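Local coordinates for protein autolysin E (Staphylococcus aureus, PDB 4PI8) that probably cleaves the glycan chains of peptidoglycan as a cell-wall autolysin, acting as a glycosidase on the alternating NAG-NAM polymer, at residues Met54-Ile59 / Met208-Tyr212. The protein carries 1 engineered substitution. Numbering follows the deposited sequence.
Sequences MKYMDI and MDKSY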
loop_
_atom_site.group_PDB
_atom_site.type_symbol
_atom_site.label_atom_id
_atom_site.label_comp_id
_atom_site.label_asym_id
_atom_site.label_seq_id
_atom_site.Cartn_x
_atom_site.Cartn_y
_atom_site.Cartn_z
ATOM N N MET A 54 3.864 10.286 9.061
ATOM C CA MET A 54 4.045 9.661 7.722
ATOM C C MET A 54 2.718 9.203 7.120
ATOM O O MET A 54 2.614 9.238 5.920
ATOM C CB MET A 54 4.934 8.372 7.730
ATOM C CG MET A 54 6.416 8.436 7.381
ATOM S SD MET A 54 6.799 9.615 6.075
ATOM C CE MET A 54 7.147 10.836 7.254
ATOM N N LYS A 55 1.758 8.743 7.952
ATOM C CA LYS A 55 0.502 8.253 7.369
ATOM C C LYS A 55 -0.334 9.388 6.787
ATOM O O LYS A 55 -1.303 9.110 6.045
ATOM C CB LYS A 55 -0.236 7.315 8.243
ATOM C CG LYS A 55 -0.817 7.916 9.476
ATOM C CD LYS A 55 -1.696 6.912 10.191
ATOM C CE LYS A 55 -1.036 6.148 11.321
ATOM N NZ LYS A 55 -2.024 5.409 12.160
ATOM N N TYR A 56 -0.014 10.643 7.112
ATOM C CA TYR A 56 -0.787 11.789 6.672
ATOM C C TYR A 56 -0.059 12.606 5.650
ATOM O O TYR A 56 -0.490 13.663 5.232
ATOM C CB TYR A 56 -1.126 12.635 7.910
ATOM C CG TYR A 56 -1.857 11.876 8.967
ATOM C CD1 TYR A 56 -3.125 11.375 8.797
ATOM C CD2 TYR A 56 -1.224 11.588 10.187
ATOM C CE1 TYR A 56 -3.749 10.653 9.778
ATOM C CE2 TYR A 56 -1.873 10.878 11.171
ATOM C CZ TYR A 56 -3.141 10.411 10.970
ATOM O OH TYR A 56 -3.789 9.660 11.954
ATOM N N MET A 57 1.087 12.111 5.181
ATOM C CA MET A 57 1.947 12.795 4.234
ATOM C C MET A 57 1.612 12.456 2.789
ATOM O O MET A 57 1.453 11.263 2.424
ATOM C CB MET A 57 3.387 12.437 4.524
ATOM C CG MET A 57 4.360 13.244 3.735
ATOM S SD MET A 57 6.063 12.666 3.869
ATOM C CE MET A 57 5.880 11.213 2.811
ATOM N N ASP A 58 1.575 13.439 1.907
ATOM C CA ASP A 58 1.264 13.260 0.522
ATOM C C ASP A 58 2.364 12.420 -0.122
ATOM O O ASP A 58 3.552 12.797 -0.068
ATOM C CB ASP A 58 1.192 14.655 -0.111
ATOM C CG ASP A 58 0.912 14.659 -1.556
ATOM O OD1 ASP A 58 0.887 13.658 -2.258
ATOM O OD2 ASP A 58 0.661 15.801 -2.111
ATOM N N ILE A 59 2.008 11.231 -0.621
ATOM C CA ILE A 59 2.942 10.293 -1.283
ATOM C C ILE A 59 2.888 10.326 -2.783
ATOM O O ILE A 59 3.440 9.474 -3.475
ATOM C CB ILE A 59 2.799 8.853 -0.675
ATOM C CG1 ILE A 59 1.325 8.439 -0.630
ATOM C CG2 ILE A 59 3.455 8.812 0.681
ATOM C CD1 ILE A 59 1.076 7.005 -0.275
ATOM N N MET A 208 8.709 3.792 6.187
ATOM C CA MET A 208 8.989 5.026 5.533
ATOM C C MET A 208 9.770 5.957 6.426
ATOM O O MET A 208 10.715 6.592 5.970
ATOM C CB MET A 208 7.713 5.765 5.112
ATOM C CG MET A 208 7.008 5.068 3.957
ATOM S SD MET A 208 5.447 5.875 3.497
ATOM C CE MET A 208 6.067 7.376 2.908
ATOM N N ASP A 209 9.351 6.050 7.685
ATOM C CA ASP A 209 10.038 6.989 8.580
ATOM C C ASP A 209 11.506 6.565 8.762
ATOM O O ASP A 209 12.386 7.444 8.769
ATOM C CB ASP A 209 9.318 7.041 9.919
ATOM C CG ASP A 209 9.461 8.396 10.598
ATOM O OD1 ASP A 209 9.790 9.420 9.975
ATOM O OD2 ASP A 209 9.136 8.404 11.794
ATOM N N LYS A 210 11.736 5.276 8.927
ATOM C CA LYS A 210 13.111 4.802 9.066
ATOM C C LYS A 210 13.931 5.213 7.829
ATOM O O LYS A 210 15.075 5.677 7.929
ATOM C CB LYS A 210 13.112 3.305 9.299
ATOM C CG LYS A 210 14.360 2.702 9.896
ATOM C CD LYS A 210 14.125 1.216 10.173
ATOM C CE LYS A 210 13.685 0.985 11.585
ATOM N NZ LYS A 210 13.710 -0.464 11.898
ATOM N N SER A 211 13.377 5.029 6.625
ATOM C CA SER A 211 14.131 5.331 5.417
ATOM C C SER A 211 14.339 6.834 5.266
ATOM O O SER A 211 15.417 7.283 4.822
ATOM C CB SER A 211 13.387 4.769 4.218
ATOM O OG SER A 211 13.274 3.396 4.288
ATOM N N TYR A 212 13.348 7.653 5.630
ATOM C CA TYR A 212 13.505 9.104 5.593
ATOM C C TYR A 212 14.687 9.514 6.500
ATOM O O TYR A 212 15.481 10.371 6.111
ATOM C CB TYR A 212 12.229 9.884 6.039
ATOM C CG TYR A 212 11.289 10.194 4.909
ATOM C CD1 TYR A 212 10.731 9.199 4.137
ATOM C CD2 TYR A 212 10.970 11.490 4.606
ATOM C CE1 TYR A 212 9.926 9.542 3.052
ATOM C CE2 TYR A 212 10.145 11.818 3.525
ATOM C CZ TYR A 212 9.646 10.800 2.769
ATOM O OH TYR A 212 8.851 11.145 1.685
#
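Met-54 lays its sulfur over one face of the Tyr-212 ring, SD standing 4.4 Å from the centroid of the six ring atoms and 11° off the ring normal, a Met-aromatic contact from almost straight above. A bend at chi2 puts SD there, and a bend at chi3 turns the methyl toward Asp-209; CE lies 4.0 Å from Asp-209 OD1, a loose approach in the conformer described. Met-54 CG packs 3.7 Å from Met-208 CB. A second Met-aromatic contact comes from Met-57, whose approach is oblique: its SD is 4.9 Å from the Tyr-212 centroid and 45° off the normal. The Met-57 chain runs extended as far as SD, against the direction of the tyrosine, and bends only at its last torsion, bringing CE to 3.2 Å from Tyr-212 OH. That hydroxyl, which has the Met-57 methyl against it, is hydrogen-bonded to Asn-97 ND2. Met-208 reaches from the helix toward the loop, and its CE sits 3.8 Å from Met-57 CE and 3.7 Å from Ile-59 CG2, the isoleucine lying about at right angles to it. No hydrogen bond joins the two segments. This is structural packing within the glucosaminidase family region (lysozyme clan), to which 208-212 belongs; the Ile-59 side chain is about 13 Å from the bound N-acetylmuramic acid. The 3-10 turn and following loop, between helices 38-45 and 67-74, are thus packed onto helix 200-215. Helix 98-108 meets both Ile-59 and Met-208 through Tyr-100, and helix 179-184 does so through Leu-179.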